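Enterotoxin type A (Staphylococcus aureus, PDB 1DYQ) acts as a superantigen that links MHC class II molecules, partly through a zinc ion, to T-cell receptors, and causes staphylococcal food poisoning. Local coordinates at residues Gln47-Phe55 against Asp67-Val78. The protein carries 3 engineered substitutions. Sequence-based numbering, arbitrary orientation.
Sequences QFRQHTILF and DLLVRFDSKDIV. Engineered in segment 47-55: Arg49 (natural residue Leu). Engineered in segment 67-78: Arg71 (natural residue Asp).
Thr52 OG1, close against Leu69 CD1, is gripped twice by its own loop: it donates to Arg49 O at 2.7 Å and accepts a weak bond from Phe48 N. A chi1 of 63° sets the hydroxyl between the backbone N and carbonyl carbon of Thr52, turned back into the 48-51 loop. The packing beside it is tight, with Leu69 CD1 3.5 Å from Thr52 CB, while the other branch, Leu69 CD2, meets the Phe48 ring at CD2. Gln47 closes the same loop, its NE2 donating nearly in its amide plane to Thr52 O and resting on Val78 CG2. Antiparallel backbone bonds run between the strands, among them Val70 N to Ile53 O at 2.8 Å, and Phe72 N to His51 O extends the ladder. One water bridges His51 N and Phe72 O.

Where segment 67-78 turns into its helix, the His51 imidazole lies with one face on the backbone. Ser74 CA sits over that face as a CH-pi contact, 3.8 Å from the ring centroid, and Lys75 N lies above the rim. Ser74 is the N-cap, its OG accepting from Ile77 N. Val78, on the first turn, sends CG1 to His51 CB and CG2 to Ile53 CG1 (3.7 Å); Ile53 CD1 also reaches Phe72 CE2. On the sheet face shared by Ile53, Val70, Phe55 and Leu68, the Phe55 ring takes Val70 CG2 at its edge.

The engineered Arg49 lays its guanidinium on Phe48 CE2 and hydrogen-bonds Gly99 O through NH2; the engineered Arg71 hydrogen-bonds Gln96 O through NH1. Strand 67-71 continues the pairing to strand 105-114, leaving 52-55 as one of the two edge strands of this five-stranded sheet. The contact thus forms the 52-55/67-71 beta hairpin and its exit into helix 75-81, within the OB-fold domain of the staphylococcal and streptococcal toxin family.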
loop_
_atom_site.group_PDB
_atom_site.type_symbol
_atom_site.label_atom_id
_atom_site.label_comp_id
_atom_site.label_asym_id
_atom_site.label_seq_id
_atom_site.Cartn_x
_atom_site.Cartn_y
_atom_site.Cartn_z
ATOM N N GLN A 47 13.407 -13.906 -13.235
ATOM C CA GLN A 47 12.106 -13.411 -13.715
ATOM C C GLN A 47 11.250 -14.607 -14.151
ATOM O O GLN A 47 11.773 -15.625 -14.603
ATOM C CB GLN A 47 12.272 -12.439 -14.856
ATOM C CG GLN A 47 13.093 -11.212 -14.532
ATOM C CD GLN A 47 13.114 -10.184 -15.629
ATOM O OE1 GLN A 47 13.734 -10.361 -16.673
ATOM N NE2 GLN A 47 12.444 -9.053 -15.383
ATOM N N PHE A 48 9.975 -14.530 -13.815
ATOM C CA PHE A 48 9.038 -15.590 -14.249
ATOM C C PHE A 48 8.617 -15.306 -15.684
ATOM O O PHE A 48 8.849 -16.058 -16.640
ATOM C CB PHE A 48 7.875 -15.598 -13.271
ATOM C CG PHE A 48 6.778 -16.549 -13.572
ATOM C CD1 PHE A 48 7.064 -17.845 -13.987
ATOM C CD2 PHE A 48 5.441 -16.168 -13.464
ATOM C CE1 PHE A 48 6.054 -18.734 -14.292
ATOM C CE2 PHE A 48 4.438 -17.062 -13.771
ATOM C CZ PHE A 48 4.740 -18.342 -14.187
ATOM N N ARG A 49 8.075 -14.131 -15.889
ATOM C CA ARG A 49 7.630 -13.613 -17.202
ATOM C C ARG A 49 7.299 -12.132 -16.978
ATOM O O ARG A 49 7.379 -11.626 -15.838
ATOM C CB ARG A 49 6.379 -14.435 -17.578
ATOM C CG ARG A 49 5.180 -14.294 -16.670
ATOM C CD ARG A 49 4.008 -15.179 -17.033
ATOM N NE ARG A 49 2.906 -14.988 -16.079
ATOM C CZ ARG A 49 1.933 -15.833 -15.827
ATOM N NH1 ARG A 49 1.852 -17.010 -16.422
ATOM N NH2 ARG A 49 0.997 -15.477 -14.937
ATOM N N GLN A 50 6.754 -11.490 -17.982
ATOM C CA GLN A 50 6.191 -10.129 -17.838
ATOM C C GLN A 50 7.177 -9.250 -17.177
ATOM O O GLN A 50 8.407 -9.385 -17.508
ATOM C CB GLN A 50 4.850 -10.309 -17.116
ATOM C CG GLN A 50 3.669 -10.654 -17.980
ATOM C CD GLN A 50 3.470 -9.867 -19.240
ATOM O OE1 GLN A 50 3.753 -8.696 -19.420
ATOM N NE2 GLN A 50 2.899 -10.575 -20.222
ATOM N N HIS A 51 6.864 -8.354 -16.295
ATOM C CA HIS A 51 7.744 -7.405 -15.643
ATOM C C HIS A 51 7.788 -7.725 -14.165
ATOM O O HIS A 51 6.996 -7.315 -13.316
ATOM C CB HIS A 51 7.489 -5.951 -15.970
ATOM C CG HIS A 51 7.124 -5.639 -17.408
ATOM N ND1 HIS A 51 8.044 -5.768 -18.406
ATOM C CD2 HIS A 51 5.943 -5.302 -17.952
ATOM C CE1 HIS A 51 7.447 -5.503 -19.555
ATOM N NE2 HIS A 51 6.172 -5.203 -19.312
ATOM N N THR A 52 8.414 -8.847 -13.824
ATOM C CA THR A 52 8.409 -9.414 -12.524
ATOM C C THR A 52 9.798 -9.717 -11.970
ATOM O O THR A 52 10.778 -9.827 -12.753
ATOM C CB THR A 52 7.592 -10.743 -12.433
ATOM O OG1 THR A 52 8.208 -11.734 -13.286
ATOM C CG2 THR A 52 6.171 -10.509 -12.905
ATOM N N ILE A 53 9.922 -9.753 -10.672
ATOM C CA ILE A 53 11.118 -10.318 -10.013
ATOM C C ILE A 53 10.641 -11.429 -9.120
ATOM O O ILE A 53 9.752 -11.271 -8.253
ATOM C CB ILE A 53 11.922 -9.285 -9.213
ATOM C CG1 ILE A 53 12.513 -8.206 -10.124
ATOM C CG2 ILE A 53 13.085 -10.035 -8.500
ATOM C CD1 ILE A 53 13.121 -7.047 -9.353
ATOM N N LEU A 54 11.241 -12.619 -9.233
ATOM C CA LEU A 54 10.933 -13.763 -8.458
ATOM C C LEU A 54 11.940 -14.056 -7.367
ATOM O O LEU A 54 13.132 -14.197 -7.659
ATOM C CB LEU A 54 10.803 -15.008 -9.402
ATOM C CG LEU A 54 10.488 -16.302 -8.657
ATOM C CD1 LEU A 54 9.106 -16.261 -8.020
ATOM C CD2 LEU A 54 10.574 -17.488 -9.639
ATOM N N PHE A 55 11.523 -13.995 -6.124
ATOM C CA PHE A 55 12.351 -14.320 -4.972
ATOM C C PHE A 55 12.091 -15.756 -4.557
ATOM O O PHE A 55 11.156 -16.103 -3.839
ATOM C CB PHE A 55 12.141 -13.349 -3.810
ATOM C CG PHE A 55 12.577 -11.941 -4.101
ATOM C CD1 PHE A 55 11.709 -11.045 -4.709
ATOM C CD2 PHE A 55 13.852 -11.502 -3.770
ATOM C CE1 PHE A 55 12.114 -9.756 -5.009
ATOM C CE2 PHE A 55 14.250 -10.209 -4.060
ATOM C CZ PHE A 55 13.396 -9.334 -4.673
ATOM N N ASP A 67 7.669 -19.117 -2.548
ATOM C CA ASP A 67 8.263 -18.065 -3.356
ATOM C C ASP A 67 7.413 -16.775 -3.323
ATOM O O ASP A 67 6.210 -16.852 -3.149
ATOM C CB ASP A 67 8.334 -18.520 -4.824
ATOM C CG ASP A 67 9.196 -19.748 -5.041
ATOM O OD1 ASP A 67 9.980 -20.130 -4.159
ATOM O OD2 ASP A 67 9.082 -20.342 -6.145
ATOM N N LEU A 68 8.105 -15.662 -3.526
ATOM C CA LEU A 68 7.423 -14.363 -3.654
ATOM C C LEU A 68 7.681 -13.764 -5.026
ATOM O O LEU A 68 8.854 -13.589 -5.436
ATOM C CB LEU A 68 7.967 -13.399 -2.572
ATOM C CG LEU A 68 7.439 -11.944 -2.689
ATOM C CD1 LEU A 68 5.953 -11.906 -2.348
ATOM C CD2 LEU A 68 8.211 -11.042 -1.706
ATOM N N LEU A 69 6.645 -13.475 -5.777
ATOM C CA LEU A 69 6.713 -12.868 -7.064
ATOM C C LEU A 69 6.324 -11.384 -7.002
ATOM O O LEU A 69 5.173 -11.141 -6.593
ATOM C CB LEU A 69 5.804 -13.594 -8.072
ATOM C CG LEU A 69 5.862 -13.072 -9.487
ATOM C CD1 LEU A 69 7.241 -13.299 -10.117
ATOM C CD2 LEU A 69 4.775 -13.661 -10.373
ATOM N N VAL A 70 7.208 -10.502 -7.347
ATOM C CA VAL A 70 6.884 -9.055 -7.347
ATOM C C VAL A 70 6.505 -8.654 -8.736
ATOM O O VAL A 70 7.244 -8.932 -9.721
ATOM C CB VAL A 70 8.047 -8.213 -6.823
ATOM C CG1 VAL A 70 7.637 -6.729 -6.797
ATOM C CG2 VAL A 70 8.475 -8.670 -5.444
ATOM N N ARG A 71 5.370 -8.001 -8.934
ATOM C CA ARG A 71 4.828 -7.617 -10.201
ATOM C C ARG A 71 4.907 -6.090 -10.431
ATOM O O ARG A 71 4.631 -5.366 -9.452
ATOM C CB ARG A 71 3.348 -8.033 -10.338
ATOM C CG ARG A 71 3.099 -9.514 -10.100
ATOM C CD ARG A 71 1.601 -9.890 -10.249
ATOM N NE ARG A 71 1.131 -9.578 -11.580
ATOM C CZ ARG A 71 -0.122 -9.574 -12.005
ATOM N NH1 ARG A 71 -1.117 -9.886 -11.203
ATOM N NH2 ARG A 71 -0.374 -9.218 -13.279
ATOM N N PHE A 72 5.384 -5.696 -11.559
ATOM C CA PHE A 72 5.514 -4.263 -11.893
ATOM C C PHE A 72 4.745 -3.945 -13.170
ATOM O O PHE A 72 4.475 -4.787 -14.019
ATOM C CB PHE A 72 7.000 -3.936 -12.086
ATOM C CG PHE A 72 7.884 -4.239 -10.940
ATOM C CD1 PHE A 72 8.027 -3.358 -9.857
ATOM C CD2 PHE A 72 8.574 -5.444 -10.857
ATOM C CE1 PHE A 72 8.860 -3.651 -8.803
ATOM C CE2 PHE A 72 9.405 -5.744 -9.805
ATOM C CZ PHE A 72 9.576 -4.833 -8.774
ATOM N N ASP A 73 4.531 -2.635 -13.396
ATOM C CA ASP A 73 3.797 -2.174 -14.546
ATOM C C ASP A 73 4.578 -2.290 -15.853
ATOM O O ASP A 73 3.910 -2.376 -16.905
ATOM C CB ASP A 73 3.448 -0.670 -14.401
ATOM C CG ASP A 73 2.193 -0.365 -13.686
ATOM O OD1 ASP A 73 1.393 -1.229 -13.309
ATOM O OD2 ASP A 73 1.979 0.886 -13.415
ATOM N N SER A 74 5.873 -2.124 -15.834
ATOM C CA SER A 74 6.651 -1.974 -17.050
ATOM C C SER A 74 8.081 -2.430 -16.922
ATOM O O SER A 74 8.618 -2.678 -15.858
ATOM C CB SER A 74 6.665 -0.441 -17.400
ATOM O OG SER A 74 7.529 0.214 -16.462
ATOM N N LYS A 75 8.710 -2.555 -18.110
ATOM C CA LYS A 75 10.116 -2.961 -18.184
ATOM C C LYS A 75 11.043 -1.932 -17.589
ATOM O O LYS A 75 11.933 -2.266 -16.811
ATOM C CB LYS A 75 10.431 -3.274 -19.642
ATOM C CG LYS A 75 11.834 -3.137 -20.122
ATOM C CD LYS A 75 11.869 -3.038 -21.664
ATOM C CE LYS A 75 10.968 -1.900 -22.142
ATOM N NZ LYS A 75 10.834 -1.891 -23.628
ATOM N N ASP A 76 10.741 -0.635 -17.774
ATOM C CA ASP A 76 11.599 0.379 -17.126
ATOM C C ASP A 76 11.561 0.273 -15.621
ATOM O O ASP A 76 12.592 0.438 -14.947
ATOM C CB ASP A 76 11.218 1.768 -17.633
ATOM C CG ASP A 76 11.930 2.070 -18.956
ATOM O OD1 ASP A 76 12.249 1.121 -19.693
ATOM O OD2 ASP A 76 12.174 3.257 -19.219
ATOM N N ILE A 77 10.395 -0.058 -15.034
ATOM C CA ILE A 77 10.308 -0.169 -13.594
ATOM C C ILE A 77 11.035 -1.407 -13.079
ATOM O O ILE A 77 11.863 -1.297 -12.178
ATOM C CB ILE A 77 8.862 -0.142 -13.085
ATOM C CG1 ILE A 77 8.229 1.218 -13.393
ATOM C CG2 ILE A 77 8.818 -0.418 -11.583
ATOM C CD1 ILE A 77 6.716 1.204 -13.220
ATOM N N VAL A 78 10.788 -2.565 -13.711
ATOM C CA VAL A 78 11.467 -3.776 -13.243
ATOM C C VAL A 78 12.973 -3.649 -13.432
ATOM O O VAL A 78 13.724 -4.030 -12.518
ATOM C CB VAL A 78 10.900 -5.060 -13.835
ATOM C CG1 VAL A 78 11.099 -5.207 -15.312
ATOM C CG2 VAL A 78 11.518 -6.268 -13.086
HETATM O O HOH W 1 4.283 -7.364 -15.233
#